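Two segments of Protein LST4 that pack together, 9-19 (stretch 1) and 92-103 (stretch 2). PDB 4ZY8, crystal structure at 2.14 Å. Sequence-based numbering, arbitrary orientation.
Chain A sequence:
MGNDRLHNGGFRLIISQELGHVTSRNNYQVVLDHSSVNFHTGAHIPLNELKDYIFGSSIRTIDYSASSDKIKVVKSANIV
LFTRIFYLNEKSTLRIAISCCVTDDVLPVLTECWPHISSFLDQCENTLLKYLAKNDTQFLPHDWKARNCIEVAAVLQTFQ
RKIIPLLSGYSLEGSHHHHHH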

# COMPACT_ATOMS: atom_id res chain seq x y z
N GLY A 9 -7.88 12.17 9.14
CA GLY A 9 -7.38 11.49 10.31
C GLY A 9 -5.98 11.12 9.92
O GLY A 9 -5.67 11.23 8.76
N GLY A 10 -5.13 10.74 10.86
CA GLY A 10 -3.76 10.46 10.51
C GLY A 10 -3.56 9.17 9.76
O GLY A 10 -4.32 8.26 9.94
N PHE A 11 -2.52 9.11 8.95
CA PHE A 11 -2.17 7.92 8.18
C PHE A 11 -0.72 7.92 7.73
O PHE A 11 -0.09 8.93 7.63
CB PHE A 11 -3.10 7.71 6.98
CG PHE A 11 -2.86 8.65 5.85
CD1 PHE A 11 -3.37 9.89 5.88
CD2 PHE A 11 -2.12 8.27 4.78
CE1 PHE A 11 -3.15 10.76 4.85
CE2 PHE A 11 -1.90 9.12 3.75
CZ PHE A 11 -2.40 10.37 3.79
N ARG A 12 -0.21 6.74 7.43
CA ARG A 12 1.09 6.63 6.81
C ARG A 12 0.98 5.74 5.57
O ARG A 12 0.55 4.59 5.65
CB ARG A 12 2.10 6.06 7.81
CG ARG A 12 3.51 5.88 7.25
CD ARG A 12 4.46 5.31 8.31
NE ARG A 12 5.81 5.13 7.77
CZ ARG A 12 6.80 4.52 8.42
NH1 ARG A 12 6.59 4.00 9.62
NH2 ARG A 12 8.00 4.41 7.86
N LEU A 13 1.39 6.28 4.43
CA LEU A 13 1.30 5.55 3.18
C LEU A 13 2.70 5.12 2.73
O LEU A 13 3.59 5.96 2.56
CB LEU A 13 0.65 6.42 2.09
CG LEU A 13 0.61 5.87 0.66
CD1 LEU A 13 -0.29 4.62 0.57
CD2 LEU A 13 0.18 6.93 -0.35
N ILE A 14 2.90 3.83 2.56
CA ILE A 14 4.12 3.32 2.02
C ILE A 14 3.93 2.61 0.69
O ILE A 14 3.19 1.69 0.62
CB ILE A 14 4.76 2.34 2.99
CG1 ILE A 14 4.94 3.02 4.31
CG2 ILE A 14 6.09 1.88 2.50
CD1 ILE A 14 4.22 2.30 5.40
N ILE A 15 4.63 3.03 -0.34
CA ILE A 15 4.66 2.28 -1.59
C ILE A 15 6.03 1.64 -1.63
O ILE A 15 7.04 2.34 -1.55
CB ILE A 15 4.41 3.17 -2.81
CG1 ILE A 15 3.05 3.87 -2.70
CG2 ILE A 15 4.52 2.36 -4.10
CD1 ILE A 15 2.82 4.89 -3.80
N SER A 16 6.08 0.32 -1.74
CA SER A 16 7.36 -0.39 -1.77
C SER A 16 7.32 -1.52 -2.76
O SER A 16 6.23 -1.91 -3.22
CB SER A 16 7.72 -0.91 -0.38
OG SER A 16 6.70 -1.76 0.16
N GLN A 17 8.50 -2.05 -3.10
CA GLN A 17 8.56 -3.23 -3.97
C GLN A 17 9.75 -4.18 -3.73
O GLN A 17 10.77 -3.77 -3.17
CB GLN A 17 8.54 -2.76 -5.43
CG GLN A 17 9.75 -1.98 -5.86
CD GLN A 17 9.74 -1.68 -7.35
OE1 GLN A 17 9.84 -0.53 -7.75
NE2 GLN A 17 9.64 -2.72 -8.17
N GLU A 18 9.60 -5.45 -4.14
CA GLU A 18 10.68 -6.44 -4.12
C GLU A 18 11.63 -6.29 -5.29
O GLU A 18 11.22 -5.83 -6.36
CB GLU A 18 10.14 -7.87 -4.12
CG GLU A 18 9.45 -8.33 -2.84
CD GLU A 18 8.89 -9.75 -2.98
OE1 GLU A 18 8.48 -10.13 -4.11
OE2 GLU A 18 8.87 -10.48 -1.97
N LEU A 19 12.88 -6.61 -5.08
CA LEU A 19 13.84 -6.70 -6.15
C LEU A 19 14.34 -8.10 -6.07
O LEU A 19 14.00 -8.81 -5.16
CB LEU A 19 15.01 -5.78 -5.89
CG LEU A 19 14.94 -4.26 -5.89
CD1 LEU A 19 13.56 -3.71 -5.84
CD2 LEU A 19 15.73 -3.76 -4.71
N SER A 92 6.10 -12.18 -13.92
CA SER A 92 6.97 -11.64 -12.88
C SER A 92 6.85 -12.35 -11.54
O SER A 92 5.78 -12.80 -11.17
CB SER A 92 6.69 -10.15 -12.69
OG SER A 92 7.48 -9.62 -11.65
N THR A 93 7.96 -12.42 -10.81
CA THR A 93 7.97 -13.00 -9.48
C THR A 93 8.09 -11.90 -8.41
O THR A 93 8.02 -12.16 -7.21
CB THR A 93 9.14 -14.00 -9.31
OG1 THR A 93 10.38 -13.31 -9.46
CG2 THR A 93 9.07 -15.08 -10.38
N LEU A 94 8.28 -10.67 -8.87
CA LEU A 94 8.49 -9.52 -7.99
C LEU A 94 7.18 -8.82 -7.60
O LEU A 94 6.34 -8.57 -8.46
CB LEU A 94 9.43 -8.51 -8.66
CG LEU A 94 10.85 -8.99 -9.00
CD1 LEU A 94 11.68 -7.84 -9.51
CD2 LEU A 94 11.50 -9.59 -7.76
N ARG A 95 7.05 -8.43 -6.34
CA ARG A 95 5.82 -7.84 -5.86
C ARG A 95 5.95 -6.33 -5.60
O ARG A 95 7.03 -5.84 -5.24
CB ARG A 95 5.36 -8.54 -4.58
CG ARG A 95 4.90 -9.98 -4.79
CD ARG A 95 4.61 -10.68 -3.49
NE ARG A 95 5.80 -10.76 -2.65
CZ ARG A 95 5.79 -11.15 -1.38
NH1 ARG A 95 4.64 -11.50 -0.81
NH2 ARG A 95 6.92 -11.21 -0.70
N ILE A 96 4.87 -5.61 -5.85
CA ILE A 96 4.75 -4.21 -5.47
C ILE A 96 3.69 -4.12 -4.39
O ILE A 96 2.64 -4.77 -4.49
CB ILE A 96 4.37 -3.30 -6.64
CG1 ILE A 96 5.48 -3.28 -7.69
CG2 ILE A 96 4.10 -1.89 -6.15
CD1 ILE A 96 5.13 -2.41 -8.89
N ALA A 97 3.92 -3.30 -3.37
CA ALA A 97 2.95 -3.14 -2.31
C ALA A 97 2.54 -1.68 -2.12
O ALA A 97 3.37 -0.75 -2.17
CB ALA A 97 3.47 -3.72 -1.01
N ILE A 98 1.25 -1.50 -1.91
CA ILE A 98 0.70 -0.22 -1.49
C ILE A 98 0.13 -0.45 -0.10
O ILE A 98 -0.88 -1.16 0.05
CB ILE A 98 -0.39 0.28 -2.44
CG1 ILE A 98 0.16 0.34 -3.87
CG2 ILE A 98 -0.93 1.64 -1.97
CD1 ILE A 98 -0.84 0.68 -4.89
N SER A 99 0.78 0.10 0.92
CA SER A 99 0.40 -0.18 2.31
C SER A 99 0.05 1.08 3.09
O SER A 99 0.70 2.12 2.94
CB SER A 99 1.54 -0.90 3.06
OG SER A 99 1.98 -2.08 2.41
N CYS A 100 -0.91 0.97 3.99
CA CYS A 100 -1.34 2.13 4.73
C CYS A 100 -1.53 1.82 6.21
O CYS A 100 -2.17 0.83 6.55
CB CYS A 100 -2.63 2.69 4.12
SG CYS A 100 -3.17 4.27 4.84
N CYS A 101 -0.95 2.65 7.07
CA CYS A 101 -1.17 2.55 8.52
C CYS A 101 -2.23 3.55 8.97
O CYS A 101 -2.15 4.72 8.62
CB CYS A 101 0.12 2.81 9.31
SG CYS A 101 1.57 1.91 8.76
N VAL A 102 -3.17 3.10 9.76
CA VAL A 102 -4.12 3.95 10.43
C VAL A 102 -4.33 3.46 11.86
O VAL A 102 -3.96 2.38 12.20
CB VAL A 102 -5.48 4.00 9.71
CG1 VAL A 102 -5.38 4.74 8.40
CG2 VAL A 102 -6.04 2.62 9.48
N THR A 103 -4.96 4.29 12.68
CA THR A 103 -5.31 3.92 14.05
C THR A 103 -6.23 2.69 14.07
O THR A 103 -7.13 2.59 13.25
CB THR A 103 -6.04 5.08 14.73
OG1 THR A 103 -5.27 6.29 14.59
CG2 THR A 103 -6.26 4.78 16.20
O HOH W 1 -5.90 7.01 11.73
O HOH W 2 4.09 -0.93 1.07

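The most unusual feature lies at one end of this contact, where E18 and R95 form a salt bridge with a very short hydrogen bond: R95 NH2 donates to E18 OE2 at 2.4 Å, with an N-H...O angle of 169°. A second, longer bond runs from R95 NE to E18 OE1 (3.1 Å, 173°), so the carboxylate meets the guanidinium edge near its plane, two oxygens facing two nitrogens. E18 OE1 also accepts from the backbone R95 N (3.1 Å, 137°), while E18 N donates to R95 O (2.8 Å).

From there the segments run as neighbouring antiparallel strands, their axes 171° apart in direction and 4.6 Å apart at closest approach. Hydrogen-bonded pairs recur at every second residue. R12 N donates to C101 O at 3.0 Å and C101 N to R12 O at 2.8 Å; I14 N reaches S99 O at 2.8 Å and S99 N reaches I14 O at 2.9 Å; S16 N to A97 O measures 2.9 Å and A97 N to S16 O 2.7 Å, the latter almost linear at 178°. At the intervening pairs, CA atoms approach carbonyls instead, as in I15 CA to A97 O at 3.3 Å.

The alternation sorts side chains onto two faces. L13, I15, Q17, I96, I98 and C100 share one, where L13 CD1 packs against I98 CG2 at 4.0 Å and Q17 CB lies 3.8 Å from I96 CG1. The other carries R12, I14, S16, A97, S99 and C101. There, a water bridges the strands, donating to I14 O (2.8 Å) and hydrogen-bonding S16 OG (2.9 Å) and S99 OG (2.8 Å).

F11 CB contacts V102 CG1 at 4.0 Å, and C100 SG sits obliquely to the F11 ring, 5.3 Å from its centroid. A second water links G10 O (2.7 Å) to T103 N (3.0 Å).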